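Local coordinates for protein beta-galactosidase (Marinomonas sp. ef1, PDB 6Y2K) that hydrolyses beta-galactosides as a cold-active, hexameric beta-galactosidase of glycoside hydrolase family 42, at residues P77-W80 against L81-H85; V149-A153 against E154-A158; L277-E280 against D281-H284; C582-N585 against T586-K589. All coordinates share one frame; numbering follows the deposited sequence.

Contact 1: residues P77-W80 against L81-H85; sequences PPKW and LVDRH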
loop_
_atom_site.group_PDB
_atom_site.type_symbol
_atom_site.label_atom_id
_atom_site.label_comp_id
_atom_site.label_asym_id
_atom_site.label_seq_id
_atom_site.Cartn_x
_atom_site.Cartn_y
_atom_site.Cartn_z
ATOM N N PRO A 77 19.772 -2.788 -50.132
ATOM C CA PRO A 77 20.502 -3.319 -51.290
ATOM C C PRO A 77 20.607 -4.855 -51.249
ATOM O O PRO A 77 20.551 -5.440 -50.155
ATOM C CB PRO A 77 21.882 -2.666 -51.172
ATOM C CG PRO A 77 22.043 -2.398 -49.709
ATOM C CD PRO A 77 20.664 -2.049 -49.216
ATOM N N PRO A 78 20.739 -5.507 -52.427
ATOM C CA PRO A 78 20.718 -6.974 -52.452
ATOM C C PRO A 78 22.001 -7.619 -51.936
ATOM O O PRO A 78 23.041 -6.963 -51.876
ATOM C CB PRO A 78 20.519 -7.317 -53.941
ATOM C CG PRO A 78 20.386 -6.028 -54.673
ATOM C CD PRO A 78 20.893 -4.936 -53.776
ATOM N N LYS A 79 21.923 -8.912 -51.621
ATOM C CA LYS A 79 23.058 -9.637 -51.047
ATOM C C LYS A 79 24.259 -9.714 -51.996
ATOM O O LYS A 79 25.409 -9.614 -51.551
ATOM C CB LYS A 79 22.646 -11.047 -50.625
ATOM C CG LYS A 79 23.721 -11.850 -49.884
ATOM C CD LYS A 79 24.405 -11.074 -48.762
ATOM C CE LYS A 79 24.876 -11.997 -47.637
ATOM N NZ LYS A 79 25.827 -13.036 -48.125
ATOM N N TRP A 80 24.006 -9.871 -53.301
ATOM C CA TRP A 80 25.110 -9.870 -54.269
ATOM C C TRP A 80 25.931 -8.577 -54.197
ATOM O O TRP A 80 27.150 -8.600 -54.346
ATOM C CB TRP A 80 24.629 -10.145 -55.704
ATOM C CG TRP A 80 23.713 -9.127 -56.313
ATOM C CD1 TRP A 80 22.375 -9.256 -56.489
ATOM C CD2 TRP A 80 24.065 -7.845 -56.858
ATOM N NE1 TRP A 80 21.860 -8.142 -57.103
ATOM C CE2 TRP A 80 22.876 -7.258 -57.340
ATOM C CE3 TRP A 80 25.267 -7.141 -57.003
ATOM C CZ2 TRP A 80 22.852 -5.992 -57.936
ATOM C CZ3 TRP A 80 25.245 -5.887 -57.594
ATOM C CH2 TRP A 80 24.044 -5.325 -58.054
ATOM N N LEU A 81 25.262 -7.453 -53.948
ATOM C CA LEU A 81 25.940 -6.153 -53.853
ATOM C C LEU A 81 26.747 -6.048 -52.546
ATOM O O LEU A 81 27.898 -5.613 -52.554
ATOM C CB LEU A 81 24.907 -5.021 -53.996
ATOM C CG LEU A 81 25.402 -3.576 -54.157
ATOM C CD1 LEU A 81 24.334 -2.717 -54.827
ATOM C CD2 LEU A 81 25.805 -2.957 -52.820
ATOM N N VAL A 82 26.148 -6.479 -51.440
ATOM C CA VAL A 82 26.841 -6.555 -50.140
ATOM C C VAL A 82 28.112 -7.413 -50.248
ATOM O O VAL A 82 29.177 -7.008 -49.777
ATOM C CB VAL A 82 25.905 -7.095 -49.019
ATOM C CG1 VAL A 82 26.675 -7.400 -47.735
ATOM C CG2 VAL A 82 24.767 -6.108 -48.743
ATOM N N ASP A 83 27.997 -8.578 -50.885
ATOM C CA ASP A 83 29.135 -9.483 -51.043
ATOM C C ASP A 83 30.269 -8.851 -51.871
ATOM O O ASP A 83 31.442 -9.115 -51.616
ATOM C CB ASP A 83 28.697 -10.817 -51.673
ATOM C CG ASP A 83 27.856 -11.675 -50.737
ATOM O OD1 ASP A 83 27.846 -11.427 -49.515
ATOM O OD2 ASP A 83 27.194 -12.613 -51.226
ATOM N N ARG A 84 29.910 -8.019 -52.848
ATOM C CA ARG A 84 30.900 -7.269 -53.637
ATOM C C ARG A 84 31.590 -6.131 -52.886
ATOM O O ARG A 84 32.690 -5.739 -53.264
ATOM C CB ARG A 84 30.256 -6.680 -54.891
ATOM C CG ARG A 84 29.995 -7.700 -55.974
ATOM C CD ARG A 84 29.366 -7.031 -57.186
ATOM N NE ARG A 84 29.405 -7.924 -58.337
ATOM C CZ ARG A 84 29.262 -7.540 -59.603
ATOM N NH1 ARG A 84 29.047 -6.259 -59.928
ATOM N NH2 ARG A 84 29.327 -8.458 -60.560
ATOM N N HIS A 85 30.942 -5.592 -51.852
ATOM C CA HIS A 85 31.448 -4.425 -51.136
ATOM C C HIS A 85 31.418 -4.635 -49.618
ATOM O O HIS A 85 30.644 -3.984 -48.922
ATOM C CB HIS A 85 30.627 -3.188 -51.515
ATOM C CG HIS A 85 30.609 -2.901 -52.983
ATOM N ND1 HIS A 85 31.696 -2.380 -53.653
ATOM C CD2 HIS A 85 29.635 -3.062 -53.909
ATOM C CE1 HIS A 85 31.390 -2.235 -54.931
ATOM N NE2 HIS A 85 30.141 -2.630 -55.109
#
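Lys79 and Asp83 meet one turn apart on helix 79-84, an i to i+4 salt bridge on the short helix that follows the third strand of the (beta/alpha)8 barrel. Lys79 NZ lies 2.9 Å from Asp83 OD1, on the syn lone pair of that oxygen, and makes a weak second bond of 3.4 Å to Asp83 OD2. The lysine leaves the helix with CG anti to its own N (chi1 -174°), then bends at chi2 and chi4, which curls its end toward the aspartate; on the way Lys79 CD passes 3.5 Å from Asp83 OD1. The ammonium also reaches the second subunit, where it bonds Glu192 O and forms a salt bridge with Glu194. A leucine in place of this lysine would probably leave Asp83 and Glu194 of the second subunit without their cationic mate.

In the backbone, Asp83 N donates to Lys79 O at 2.9 Å, the helical bond that sets these two residues one turn apart, and Pro78, the N-cap, offers its O to Val82 N. Trp80 carries CG between its N and carbonyl carbon (chi1 64°), which lays the six-membered ring against Leu81 CB. That carbon sits 3.9 Å from the centroid of the Trp80 six-membered ring and 21° off the normal, a CH-pi contact over the face, while Arg84 CD approaches the ring edge; Trp80 NE1 is held by Glu43 O. Two prolines complete the setting of Leu81: Pro78 CD touches Leu81 CB at 4.0 Å, and Pro77 CB lies 4.3 Å from Leu81 CD2.

Contact 2: residues V149-A153 against E154-A158; sequences VLSYA and EADLA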
loop_
_atom_site.group_PDB
_atom_site.type_symbol
_atom_site.label_atom_id
_atom_site.label_comp_id
_atom_site.label_asym_id
_atom_site.label_seq_id
_atom_site.Cartn_x
_atom_site.Cartn_y
_atom_site.Cartn_z
ATOM N N VAL A 149 22.752 5.533 -37.842
ATOM C CA VAL A 149 23.541 6.744 -38.102
ATOM C C VAL A 149 24.986 6.524 -37.625
ATOM O O VAL A 149 25.926 6.644 -38.411
ATOM C CB VAL A 149 22.933 7.994 -37.435
ATOM C CG1 VAL A 149 23.821 9.215 -37.646
ATOM C CG2 VAL A 149 21.533 8.258 -37.984
ATOM N N LEU A 150 25.155 6.204 -36.343
ATOM C CA LEU A 150 26.485 5.919 -35.790
ATOM C C LEU A 150 26.921 4.514 -36.209
ATOM O O LEU A 150 26.171 3.542 -36.054
ATOM C CB LEU A 150 26.488 6.035 -34.261
ATOM C CG LEU A 150 26.124 7.390 -33.649
ATOM C CD1 LEU A 150 26.281 7.337 -32.136
ATOM C CD2 LEU A 150 26.960 8.526 -34.223
ATOM N N SER A 151 28.108 4.430 -36.798
ATOM C CA SER A 151 28.716 3.167 -37.210
ATOM C C SER A 151 30.199 3.252 -36.907
ATOM O O SER A 151 30.772 4.342 -36.884
ATOM C CB SER A 151 28.471 2.901 -38.698
ATOM O OG SER A 151 29.305 1.855 -39.183
ATOM N N TYR A 152 30.806 2.099 -36.645
ATOM C CA TYR A 152 32.146 2.041 -36.066
ATOM C C TYR A 152 33.068 1.134 -36.877
ATOM O O TYR A 152 33.860 0.363 -36.321
ATOM C CB TYR A 152 32.033 1.595 -34.606
ATOM C CG TYR A 152 31.160 2.524 -33.781
ATOM C CD1 TYR A 152 31.703 3.639 -33.149
ATOM C CD2 TYR A 152 29.790 2.298 -33.645
ATOM C CE1 TYR A 152 30.913 4.500 -32.393
ATOM C CE2 TYR A 152 28.993 3.154 -32.895
ATOM C CZ TYR A 152 29.563 4.256 -32.268
ATOM O OH TYR A 152 28.789 5.112 -31.526
ATOM N N ALA A 153 32.959 1.259 -38.201
ATOM C CA ALA A 153 33.772 0.516 -39.158
ATOM C C ALA A 153 34.891 1.410 -39.687
ATOM O O ALA A 153 34.915 2.621 -39.421
ATOM C CB ALA A 153 32.899 0.028 -40.305
ATOM N N GLU A 154 35.797 0.809 -40.455
ATOM C CA GLU A 154 36.947 1.526 -41.029
ATOM C C GLU A 154 36.512 2.724 -41.868
ATOM O O GLU A 154 37.105 3.783 -41.769
ATOM C CB GLU A 154 37.825 0.590 -41.873
ATOM C CG GLU A 154 39.170 1.193 -42.293
ATOM C CD GLU A 154 40.116 1.435 -41.113
ATOM O OE1 GLU A 154 40.138 0.590 -40.183
ATOM O OE2 GLU A 154 40.847 2.461 -41.107
ATOM N N ALA A 155 35.461 2.558 -42.670
ATOM C CA ALA A 155 34.956 3.649 -43.515
ATOM C C ALA A 155 34.509 4.866 -42.698
ATOM O O ALA A 155 34.718 6.002 -43.116
ATOM C CB ALA A 155 33.818 3.155 -44.402
ATOM N N ASP A 156 33.915 4.617 -41.532
ATOM C CA ASP A 156 33.466 5.685 -40.643
ATOM C C ASP A 156 34.657 6.459 -40.065
ATOM O O ASP A 156 34.605 7.679 -39.932
ATOM C CB ASP A 156 32.621 5.121 -39.497
ATOM C CG ASP A 156 31.444 4.296 -39.990
ATOM O OD1 ASP A 156 30.496 4.914 -40.517
ATOM O OD2 ASP A 156 31.481 3.046 -39.845
ATOM N N LEU A 157 35.715 5.736 -39.713
ATOM C CA LEU A 157 36.924 6.357 -39.161
ATOM C C LEU A 157 37.636 7.192 -40.217
ATOM O O LEU A 157 38.116 8.286 -39.916
ATOM C CB LEU A 157 37.875 5.304 -38.614
ATOM C CG LEU A 157 39.165 5.809 -37.943
ATOM C CD1 LEU A 157 38.875 6.881 -36.912
ATOM C CD2 LEU A 157 39.874 4.633 -37.305
ATOM N N ALA A 158 37.693 6.671 -41.445
ATOM C CA ALA A 158 38.317 7.378 -42.557
ATOM C C ALA A 158 37.602 8.696 -42.832
ATOM O O ALA A 158 38.248 9.737 -42.970
ATOM C CB ALA A 158 38.346 6.505 -43.804
#
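Asp156 OD2 is gripped by two donors from the loop that precedes helix 154-168. Ser151 OG gives it the shorter bond, 2.6 Å, reaching OD2 on its syn side but 34° out of the carboxylate plane. Ala153 N takes the anti lone pair of the same Asp156 OD2 at 2.8 Å, with an N-H...O angle of 156°. The serine hydroxyl is in position because OG stands anti to the serine N (chi1 166°), and that hydroxyl is also bonded to Lys91 N. The other carboxylate oxygen, Asp156 OD1, is bonded to Thr107 OG1, so both oxygens of this buried group have partners, and its rotation is probably well fixed. The donors to OD2 and the nearby N-terminal end of the helix would probably favour the charged form. In the backbone, Ala153 O receives Leu157 N at 3.2 Å, together with a weak bond from Asp156 N. Ala153 is the N-cap and Asp156 the third residue after it; the aspartate thus supplies one half of a capping box, the N-cap amide donating to the side chain of the third residue after it, while alanine has no side-chain acceptor to complete the other half.

Contact 3: residues L277-E280 against D281-H284; sequences LYTE and DEKH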
loop_
_atom_site.group_PDB
_atom_site.type_symbol
_atom_site.label_atom_id
_atom_site.label_comp_id
_atom_site.label_asym_id
_atom_site.label_seq_id
_atom_site.Cartn_x
_atom_site.Cartn_y
_atom_site.Cartn_z
ATOM N N LEU A 277 10.165 7.427 -22.319
ATOM C CA LEU A 277 9.537 8.741 -22.063
ATOM C C LEU A 277 8.247 8.655 -21.225
ATOM O O LEU A 277 8.010 9.477 -20.336
ATOM C CB LEU A 277 9.205 9.399 -23.408
ATOM C CG LEU A 277 8.368 10.677 -23.431
ATOM C CD1 LEU A 277 9.118 11.812 -22.770
ATOM C CD2 LEU A 277 8.023 11.035 -24.864
ATOM N N TYR A 278 7.403 7.680 -21.543
ATOM C CA TYR A 278 6.065 7.626 -20.976
ATOM C C TYR A 278 6.015 6.897 -19.638
ATOM O O TYR A 278 6.729 5.914 -19.427
ATOM C CB TYR A 278 5.106 6.991 -21.981
ATOM C CG TYR A 278 4.996 7.793 -23.262
ATOM C CD1 TYR A 278 4.508 9.102 -23.244
ATOM C CD2 TYR A 278 5.393 7.257 -24.490
ATOM C CE1 TYR A 278 4.410 9.847 -24.409
ATOM C CE2 TYR A 278 5.296 7.994 -25.659
ATOM C CZ TYR A 278 4.793 9.290 -25.617
ATOM O OH TYR A 278 4.676 10.042 -26.778
ATOM N N THR A 279 5.170 7.403 -18.738
ATOM C CA THR A 279 4.962 6.795 -17.432
ATOM C C THR A 279 4.098 5.551 -17.539
ATOM O O THR A 279 3.422 5.315 -18.550
ATOM C CB THR A 279 4.261 7.752 -16.458
ATOM O OG1 THR A 279 2.957 8.088 -16.958
ATOM C CG2 THR A 279 5.094 9.016 -16.233
ATOM N N GLU A 280 4.098 4.769 -16.465
ATOM C CA GLU A 280 3.231 3.586 -16.399
ATOM C C GLU A 280 1.753 3.974 -16.530
ATOM O O GLU A 280 1.013 3.326 -17.280
ATOM C CB GLU A 280 3.491 2.744 -15.138
ATOM C CG GLU A 280 4.470 1.600 -15.388
ATOM C CD GLU A 280 5.620 2.010 -16.292
ATOM O OE1 GLU A 280 5.958 1.289 -17.254
ATOM O OE2 GLU A 280 6.182 3.092 -16.044
ATOM N N ASP A 281 1.337 5.038 -15.839
ATOM C CA ASP A 281 -0.038 5.543 -15.950
ATOM C C ASP A 281 -0.412 5.927 -17.386
ATOM O O ASP A 281 -1.489 5.559 -17.857
ATOM C CB ASP A 281 -0.281 6.741 -15.020
ATOM C CG ASP A 281 -0.367 6.344 -13.547
ATOM O OD1 ASP A 281 -0.493 5.134 -13.226
ATOM O OD2 ASP A 281 -0.302 7.258 -12.697
ATOM N N GLU A 282 0.473 6.641 -18.076
ATOM C CA GLU A 282 0.247 7.008 -19.490
ATOM C C GLU A 282 0.114 5.796 -20.422
ATOM O O GLU A 282 -0.770 5.762 -21.296
ATOM C CB GLU A 282 1.355 7.930 -19.995
ATOM C CG GLU A 282 1.279 9.336 -19.399
ATOM C CD GLU A 282 2.496 10.207 -19.696
ATOM O OE1 GLU A 282 3.619 9.690 -19.867
ATOM O OE2 GLU A 282 2.340 11.438 -19.724
ATOM N N LYS A 283 0.989 4.811 -20.235
ATOM C CA LYS A 283 0.961 3.583 -21.038
ATOM C C LYS A 283 -0.353 2.834 -20.874
ATOM O O LYS A 283 -0.854 2.252 -21.842
ATOM C CB LYS A 283 2.139 2.659 -20.689
ATOM C CG LYS A 283 3.487 3.209 -21.139
ATOM C CD LYS A 283 4.652 2.389 -20.597
ATOM C CE LYS A 283 5.994 3.034 -20.911
ATOM N NZ LYS A 283 6.377 2.913 -22.347
ATOM N N HIS A 284 -0.905 2.864 -19.659
ATOM C CA HIS A 284 -2.185 2.232 -19.358
ATOM C C HIS A 284 -3.361 3.079 -19.853
ATOM O O HIS A 284 -4.227 2.580 -20.571
ATOM C CB HIS A 284 -2.317 1.937 -17.860
ATOM C CG HIS A 284 -3.532 1.133 -17.525
ATOM N ND1 HIS A 284 -4.683 1.703 -17.023
ATOM C CD2 HIS A 284 -3.798 -0.187 -17.671
ATOM C CE1 HIS A 284 -5.601 0.765 -16.859
ATOM N NE2 HIS A 284 -5.088 -0.392 -17.237
#
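Thr279 and Glu282 form a capping box at the start of helix 280-285, each side chain accepting from the backbone N of the other. Thr279, the N-cap, places OG1 between its N and carbonyl carbon (chi1 62°), which aims the oxygen at the first turn; Glu282 N donates to Thr279 OG1 at 3.1 Å. Glu282 starts with CG beside its own N (chi1 -71°) and runs extended beyond, returning past the threonine so that Thr279 N meets Glu282 OE1 at 3.0 Å. That approach is from the anti side, 25° out of the carboxylate plane. The same oxygen lies at the edge of the Tyr278 ring, with Glu282 OE1 3.5 Å from Tyr278 CD1, and the ring and carboxylate planes stand steeply to one another. Outside the box, Glu282 OE2 makes a salt bridge with Arg441 and Tyr278 OH bonds Tyr440 OH, both on helix 435-448, so the cap also joins the barrel part of the chain to the neighbouring trimerisation region.

Lys283 goes another way. Its N closes the first turn on Thr279 O at 3.0 Å, and its chain, extended until a final bend at chi4, carries NZ to the carbonyl oxygens of Leu272, Asp273 and Glu275, at and just past the end of helix 268-274. Along this path Lys283 CG lies 3.3 Å from Thr279 O, and Lys283 CE 3.3 Å from Tyr278 O.

Contact 4: residues C582-N585 against T586-K589; sequences CIDN and TLLK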
loop_
_atom_site.group_PDB
_atom_site.type_symbol
_atom_site.label_atom_id
_atom_site.label_comp_id
_atom_site.label_asym_id
_atom_site.label_seq_id
_atom_site.Cartn_x
_atom_site.Cartn_y
_atom_site.Cartn_z
ATOM N N CYS A 582 14.240 22.029 -13.452
ATOM C CA CYS A 582 13.177 21.322 -14.179
ATOM C C CYS A 582 11.923 21.200 -13.303
ATOM O O CYS A 582 11.669 20.189 -12.636
ATOM C CB CYS A 582 13.647 19.968 -14.719
ATOM S SG CYS A 582 14.979 20.129 -15.941
ATOM N N ILE A 583 11.165 22.288 -13.306
ATOM C CA ILE A 583 9.924 22.397 -12.544
ATOM C C ILE A 583 8.874 21.418 -13.062
ATOM O O ILE A 583 8.904 21.013 -14.235
ATOM C CB ILE A 583 9.387 23.847 -12.532
ATOM C CG1 ILE A 583 9.171 24.390 -13.958
ATOM C CG2 ILE A 583 10.338 24.736 -11.737
ATOM C CD1 ILE A 583 8.563 25.774 -14.037
ATOM N N ASP A 584 7.964 21.023 -12.174
ATOM C CA ASP A 584 6.930 20.029 -12.498
ATOM C C ASP A 584 5.854 20.556 -13.460
ATOM O O ASP A 584 5.817 21.755 -13.792
ATOM C CB ASP A 584 6.318 19.420 -11.211
ATOM C CG ASP A 584 5.468 20.408 -10.395
ATOM O OD1 ASP A 584 4.949 21.414 -10.935
ATOM O OD2 ASP A 584 5.302 20.153 -9.179
ATOM N N ASN A 585 4.987 19.655 -13.913
ATOM C CA ASN A 585 3.930 19.999 -14.879
ATOM C C ASN A 585 3.024 21.161 -14.419
ATOM O O ASN A 585 2.672 22.037 -15.220
ATOM C CB ASN A 585 3.093 18.743 -15.198
ATOM C CG ASN A 585 1.860 19.044 -16.035
ATOM O OD1 ASN A 585 0.758 19.177 -15.499
ATOM N ND2 ASN A 585 2.035 19.155 -17.339
ATOM N N THR A 586 2.651 21.153 -13.143
ATOM C CA THR A 586 1.828 22.211 -12.562
ATOM C C THR A 586 2.491 23.576 -12.708
ATOM O O THR A 586 1.866 24.526 -13.184
ATOM C CB THR A 586 1.499 21.922 -11.078
ATOM O OG1 THR A 586 0.607 20.805 -11.020
ATOM C CG2 THR A 586 0.827 23.118 -10.395
ATOM N N LEU A 587 3.752 23.657 -12.303
ATOM C CA LEU A 587 4.503 24.900 -12.364
ATOM C C LEU A 587 4.822 25.310 -13.804
ATOM O O LEU A 587 4.846 26.497 -14.106
ATOM C CB LEU A 587 5.782 24.785 -11.537
ATOM C CG LEU A 587 5.572 24.723 -10.021
ATOM C CD1 LEU A 587 6.853 24.327 -9.323
ATOM C CD2 LEU A 587 5.080 26.059 -9.487
ATOM N N LEU A 588 5.063 24.339 -14.687
ATOM C CA LEU A 588 5.232 24.629 -16.117
ATOM C C LEU A 588 4.002 25.346 -16.666
ATOM O O LEU A 588 4.130 26.371 -17.343
ATOM C CB LEU A 588 5.504 23.357 -16.927
ATOM C CG LEU A 588 6.922 22.776 -16.874
ATOM C CD1 LEU A 588 6.949 21.409 -17.547
ATOM C CD2 LEU A 588 7.961 23.688 -17.508
ATOM N N LYS A 589 2.817 24.820 -16.358
ATOM C CA LYS A 589 1.571 25.452 -16.794
ATOM C C LYS A 589 1.352 26.827 -16.160
ATOM O O LYS A 589 0.989 27.775 -16.869
ATOM C CB LYS A 589 0.381 24.530 -16.569
ATOM C CG LYS A 589 0.340 23.388 -17.573
ATOM C CD LYS A 589 -0.886 22.510 -17.410
ATOM C CE LYS A 589 -0.873 21.792 -16.073
ATOM N NZ LYS A 589 -1.575 20.486 -16.140
#
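Asp584 turns CG between its N and carbonyl carbon (chi1 69°), which brings OD1 over the first turn of helix 585-598 and onto Leu587 N. Asn585 takes a different rotamer, with CG anti to the backbone N (chi1 172°), sending the amide along the outside of the helix to Lys589, whose chain bends at chi3 to meet it. The capping bond from Leu587 N to Asp584 OD1 measures 2.9 Å with an N-H...O angle of 169°, and it enters nearly along the C-O axis of OD1. The second carboxylate oxygen, OD2, accepts from Lys545 N on the adjacent strand 544-547, so the carboxylate is held at both ends. Asp584 O in turn takes Leu588 N at 2.8 Å.

One turn apart, Lys589 NZ donates to Asn585 OD1 at 2.8 Å, the donor lying somewhat tilted from the amide plane. Asn585 ND2 and Lys589 NZ converge on Glu448 OE1, a hydrogen bond and a salt bridge respectively, a small polar cluster that probably restrains all three groups. With alanine in place of Asn585, Glu448 would probably lose its amide donor and the Lys589 ammonium one of its partners, leaving its end freer to swing.

On the buried side, Ile583 CB packs at 3.9 Å on Leu587 CB, and Ile583 CG1 at 3.8 Å on Leu588 CD2, where Trp438 and Met442 of helix 435-448 also touch the leucine. Ile583, just before the N-cap, meeting Leu588, four residues after it, is a hydrophobic staple, here joined to an aspartate N-cap at the passage from strand 581-583 into the helix.

All four contacts include a helix start and share some capping devices, but differ in what surrounds them. Contact 1 has a proline N-cap and is mostly buried, with a charged pair at a boundary with the second subunit. In contact 2 a buried carboxylate serves the loop before its helix. Contact 3 is more exposed and has a reciprocal capping box, whereas contact 4, partly buried like contact 2, combines an aspartate cap with Ile583, Leu587 and Leu588 on its inner side. Contacts 1 and 2, with centres 18 Å apart, lie in the barrel region. Contacts 3 and 4 are equally spaced, one in the barrel part and one in the trimerisation region; both touch helix 435-448, through Arg441 and Trp438 respectively.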